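Local coordinates for sensor protein (Vibrio cholerae, PDB 3BY9) that senses C4-dicarboxylates through this extracytoplasmic domain and probably relays the signal as the ATP-dependent histidine kinase of a two-component system, at residues Gln117-Gly122 / Leu248-Arg253; Ala154-Trp159 / Val175-Gln180. One frame throughout, in Å; residues are numbered along the deposited sequence. Where two conformers were deposited one is given.

Interaction 1: Gln117-Gly122 / Leu248-Arg253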
# COMPACT_ATOMS: atom_id res chain seq x y z
N GLN A 117 -6.06 6.68 3.41
CA GLN A 117 -5.01 5.66 3.36
C GLN A 117 -4.80 5.30 1.89
O GLN A 117 -5.71 5.48 1.05
CB GLN A 117 -5.38 4.44 4.19
CG GLN A 117 -6.70 3.79 3.81
CD GLN A 117 -7.16 2.84 4.92
OE1 GLN A 117 -8.13 3.10 5.66
NE2 GLN A 117 -6.43 1.76 5.08
N TYR A 118 -3.62 4.76 1.57
CA TYR A 118 -3.31 4.51 0.16
C TYR A 118 -2.12 3.58 0.08
O TYR A 118 -1.40 3.43 1.04
CB TYR A 118 -2.88 5.85 -0.46
CG TYR A 118 -2.77 5.86 -1.99
CD1 TYR A 118 -3.90 5.59 -2.80
CD2 TYR A 118 -1.57 6.19 -2.61
CE1 TYR A 118 -3.82 5.65 -4.18
CE2 TYR A 118 -1.47 6.27 -4.01
CZ TYR A 118 -2.61 6.00 -4.78
OH TYR A 118 -2.53 6.14 -6.14
N PHE A 119 -1.93 2.91 -1.07
CA PHE A 119 -0.71 2.09 -1.20
C PHE A 119 -0.13 2.45 -2.56
O PHE A 119 -0.89 2.82 -3.48
CB PHE A 119 -1.01 0.56 -1.10
CG PHE A 119 -2.11 0.08 -2.00
CD1 PHE A 119 -1.83 -0.27 -3.32
CD2 PHE A 119 -3.42 0.01 -1.55
CE1 PHE A 119 -2.87 -0.70 -4.18
CE2 PHE A 119 -4.45 -0.41 -2.41
CZ PHE A 119 -4.16 -0.76 -3.72
N ALA A 120 1.19 2.41 -2.69
CA ALA A 120 1.80 2.81 -3.93
C ALA A 120 3.27 2.44 -3.96
O ALA A 120 3.85 2.06 -2.95
CB ALA A 120 1.73 4.34 -4.04
N LEU A 121 3.83 2.63 -5.16
CA LEU A 121 5.29 2.51 -5.33
C LEU A 121 5.81 3.93 -5.10
O LEU A 121 5.41 4.86 -5.80
CB LEU A 121 5.63 2.06 -6.77
CG LEU A 121 7.14 2.11 -7.07
CD1 LEU A 121 7.92 1.11 -6.21
CD2 LEU A 121 7.35 1.72 -8.55
N GLY A 122 6.67 4.11 -4.08
CA GLY A 122 7.20 5.41 -3.72
C GLY A 122 8.00 6.11 -4.81
O GLY A 122 8.93 5.53 -5.37
N LEU A 248 -9.11 -1.39 2.60
CA LEU A 248 -7.74 -1.29 2.08
C LEU A 248 -7.69 -1.21 0.57
O LEU A 248 -6.63 -0.99 -0.01
CB LEU A 248 -6.94 -2.53 2.50
CG LEU A 248 -7.02 -2.86 3.98
CD1 LEU A 248 -6.10 -4.05 4.25
CD2 LEU A 248 -6.58 -1.61 4.84
N ALA A 249 -8.84 -1.38 -0.04
CA ALA A 249 -8.99 -1.38 -1.48
C ALA A 249 -8.04 -2.41 -2.10
O ALA A 249 -7.40 -2.17 -3.13
CB ALA A 249 -8.77 0.04 -2.08
N LEU A 250 -7.93 -3.55 -1.41
CA LEU A 250 -7.10 -4.70 -1.84
C LEU A 250 -7.82 -6.02 -1.59
O LEU A 250 -8.55 -6.16 -0.61
CB LEU A 250 -5.79 -4.76 -1.06
CG LEU A 250 -4.69 -3.75 -1.38
CD1 LEU A 250 -3.57 -3.86 -0.33
CD2 LEU A 250 -4.15 -4.02 -2.76
N THR A 251 -7.61 -6.99 -2.47
CA THR A 251 -8.24 -8.31 -2.29
C THR A 251 -7.06 -9.28 -2.05
O THR A 251 -6.12 -9.29 -2.82
CB THR A 251 -9.03 -8.76 -3.55
OG1 THR A 251 -10.15 -7.86 -3.75
CG2 THR A 251 -9.61 -10.21 -3.37
N ILE A 252 -7.17 -10.09 -1.00
CA ILE A 252 -6.13 -11.08 -0.69
C ILE A 252 -6.55 -12.39 -1.36
O ILE A 252 -7.72 -12.78 -1.30
CB ILE A 252 -6.04 -11.33 0.82
CG1 ILE A 252 -5.90 -10.00 1.56
CG2 ILE A 252 -4.88 -12.27 1.14
CD1 ILE A 252 -6.07 -10.15 3.05
N ARG A 253 -5.60 -13.08 -2.00
CA ARG A 253 -5.95 -14.32 -2.67
C ARG A 253 -4.94 -15.38 -2.38
O ARG A 253 -3.74 -15.09 -2.38
CB ARG A 253 -5.95 -14.06 -4.19
CG ARG A 253 -6.82 -12.81 -4.55
CD ARG A 253 -6.89 -12.64 -6.07
NE ARG A 253 -7.61 -11.46 -6.58
CZ ARG A 253 -8.86 -11.52 -7.04
NH1 ARG A 253 -9.53 -12.68 -6.99
NH2 ARG A 253 -9.38 -10.49 -7.68
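F119 meets L248, A249 and L250 where the two PAS-like halves of this sensor domain face each other. F119 sits on edge strand 116-121 of the five-stranded, succinate-binding half. Its partners lie at the start of strand 250-257 in the four-stranded half and in the turn leading into it. L250, modelled in two conformers, lays its isobutyl end over one face of the phenyl ring. L250 CD2 stands 3.8 Å from the centroid of the F119 ring, 28° off the normal, a CH-pi contact. The two side chains run past each other in opposite directions, which brings F119 CZ to 3.4 Å from L250 CD2. The rim of the ring faces backbone oxygens instead: F119 CE2 lies 3.3 Å from L248 O and 3.5 Å from A249 O, both near the ring plane. The slightly positive ring hydrogens suit such neighbours. A249 has left-handed helical backbone angles and turns its CB toward the ring as well, 4.4 Å from F119 CE2. F119 reaches over with CG between its own N and carbonyl carbon (chi1 51°). Farther out, F176 and Y130 also pack on F119, and Q204 NE2 bonds to its carbonyl oxygen. Next door on the strand, the backbone of Y118 pairs with Y131, a residue that binds succinate, and the side chain of A120 touches R104, another. The L248 side chain is shared with I23 and L27 of the long helix 5-27. At the partly exposed end of the contact, Q117 crosses L248 obliquely; its NE2, hydrogen-bonded to Y130 OH, comes within 3.4 Å of L248 CD2.

Interaction 2: Ala154-Trp159 / Val175-Gln180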
# COMPACT_ATOMS: atom_id res chain seq x y z
N ALA A 154 6.91 -6.69 6.78
CA ALA A 154 6.34 -7.49 7.86
C ALA A 154 5.04 -8.19 7.39
O ALA A 154 4.73 -9.29 7.86
CB ALA A 154 6.10 -6.62 9.12
N ILE A 155 4.29 -7.56 6.49
CA ILE A 155 3.07 -8.21 5.99
C ILE A 155 3.49 -9.40 5.10
O ILE A 155 3.09 -10.53 5.35
CB ILE A 155 2.18 -7.25 5.15
CG1 ILE A 155 1.49 -6.24 6.08
CG2 ILE A 155 1.09 -8.04 4.38
CD1 ILE A 155 0.51 -5.29 5.32
N GLU A 156 4.28 -9.14 4.06
CA GLU A 156 4.67 -10.24 3.18
C GLU A 156 5.38 -11.36 3.90
O GLU A 156 5.22 -12.53 3.54
CB GLU A 156 5.52 -9.72 2.02
CG GLU A 156 4.69 -8.89 1.03
CD GLU A 156 5.46 -8.42 -0.20
OE1 GLU A 156 6.67 -8.09 -0.10
OE2 GLU A 156 4.86 -8.34 -1.29
N GLN A 157 6.17 -11.03 4.92
CA GLN A 157 6.90 -12.05 5.67
C GLN A 157 6.00 -12.94 6.53
O GLN A 157 6.42 -14.01 6.99
CB GLN A 157 7.97 -11.37 6.54
CG GLN A 157 9.37 -11.25 5.87
CD GLN A 157 9.38 -10.62 4.47
OE1 GLN A 157 8.76 -11.13 3.53
NE2 GLN A 157 10.11 -9.51 4.32
N GLY A 158 4.76 -12.49 6.74
CA GLY A 158 3.79 -13.26 7.50
C GLY A 158 3.21 -14.43 6.72
O GLY A 158 2.48 -15.26 7.27
N TRP A 159 3.50 -14.50 5.42
CA TRP A 159 2.96 -15.61 4.63
C TRP A 159 4.00 -16.72 4.77
O TRP A 159 5.08 -16.62 4.20
CB TRP A 159 2.87 -15.26 3.14
CG TRP A 159 2.19 -16.38 2.40
CD1 TRP A 159 2.77 -17.37 1.67
CD2 TRP A 159 0.79 -16.64 2.38
NE1 TRP A 159 1.82 -18.24 1.19
CE2 TRP A 159 0.59 -17.82 1.61
CE3 TRP A 159 -0.31 -15.99 2.94
CZ2 TRP A 159 -0.66 -18.36 1.39
CZ3 TRP A 159 -1.57 -16.54 2.71
CH2 TRP A 159 -1.73 -17.72 1.94
N VAL A 175 -1.01 -6.96 -9.15
CA VAL A 175 -0.43 -7.59 -7.95
C VAL A 175 0.48 -6.58 -7.25
O VAL A 175 1.50 -6.18 -7.79
CB VAL A 175 0.35 -8.86 -8.35
CG1 VAL A 175 1.03 -9.45 -7.13
CG2 VAL A 175 -0.65 -9.91 -8.91
N PHE A 176 0.06 -6.13 -6.05
CA PHE A 176 0.82 -5.14 -5.29
C PHE A 176 1.68 -5.80 -4.20
O PHE A 176 2.71 -5.25 -3.84
CB PHE A 176 -0.14 -4.13 -4.64
CG PHE A 176 0.56 -3.09 -3.87
CD1 PHE A 176 1.41 -2.21 -4.50
CD2 PHE A 176 0.43 -3.04 -2.50
CE1 PHE A 176 2.16 -1.26 -3.77
CE2 PHE A 176 1.16 -2.11 -1.74
CZ PHE A 176 2.02 -1.22 -2.39
N MSE A 177 1.24 -6.96 -3.66
CA MSE A 177 2.04 -7.73 -2.68
C MSE A 177 1.94 -9.18 -3.14
O MSE A 177 0.96 -9.57 -3.72
CB MSE A 177 1.48 -7.62 -1.25
CG MSE A 177 1.77 -6.25 -0.70
SE MSE A 177 1.23 -6.10 1.16
CE MSE A 177 -0.60 -6.14 0.99
N SER A 178 2.97 -9.98 -2.84
CA SER A 178 2.87 -11.38 -3.26
C SER A 178 3.97 -12.19 -2.56
O SER A 178 4.99 -11.63 -2.19
CB SER A 178 3.13 -11.47 -4.74
OG SER A 178 3.06 -12.85 -5.15
N SER A 179 3.73 -13.49 -2.38
CA SER A 179 4.80 -14.35 -1.88
C SER A 179 5.70 -14.75 -3.06
O SER A 179 6.74 -15.41 -2.85
CB SER A 179 4.21 -15.58 -1.16
OG SER A 179 3.37 -16.39 -2.01
N GLN A 180 5.35 -14.40 -4.31
CA GLN A 180 6.21 -14.67 -5.49
C GLN A 180 6.52 -13.26 -6.01
O GLN A 180 5.74 -12.63 -6.72
CB GLN A 180 5.48 -15.57 -6.52
CG GLN A 180 6.08 -15.58 -7.93
CD GLN A 180 7.61 -15.76 -7.98
OE1 GLN A 180 8.37 -14.85 -7.67
NE2 GLN A 180 8.06 -16.93 -8.41
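The short helix 153-157, in the linker that leaves the succinate-binding half, rests against a classic beta bulge and the corner after it: E156, I155 and W159 meet the M177 and S179 side chains and the backbone of S178. In the bulge, F176 and selenomethionine 177 both face A168 of strand 165-169. S178 N donates to E156 OE2 at 2.9 Å with an N-H...O angle of 157°. The donor comes from the anti side of the carboxylate, 27° out of its plane. An extended chain beyond CG (chi2 -176°) carries the E156 carboxyl across to the corner, where OE2 lies 3.2 Å from M177 CA. The same oxygen forms a salt bridge with R128, whose NH1 also bonds to F176 O. Beside the carboxylate the contact turns apolar: the M177 side chain crosses I155 at about a right angle, with SE 3.8 Å from I155 CG2. On the other flank S179 CB approaches W159 CD1 obliquely at 3.6 Å. Each of that pair has its polar end held elsewhere, W159 NE1 by S164 O and S179 OG by F166 N. An ST turn shapes the chain just beyond, with Q180 N donating to S178 OG at 2.9 Å. Since S178 O, a second acceptor, lies 3.4 Å from E156 OE2, the positive charge of R128 probably offsets their repulsion and keeps E156 ionised; because R128 belongs to strand 128-138, this one carboxylate oxygen ties linker, corner and distal sheet together.

Both interactions sit where the two halves of the sensor domain come together, and they touch: F119 CB packs 3.5 Å from F176 CE2, while L250 CD1 reaches M177 CE at 4.0 Å. Interaction 1, only partly buried, runs from the edge strand of the succinate-binding half to the start of strand 250-257 and relies on ring packing and apolar contacts. Interaction 2 is more fully buried, yet it has the charged group, a carboxylate answered by a backbone N-H and an arginine. It joins the linker helix to a bulged corner. Helix 5-27 backs both, touching L248 in one and I155 and W159 in the other.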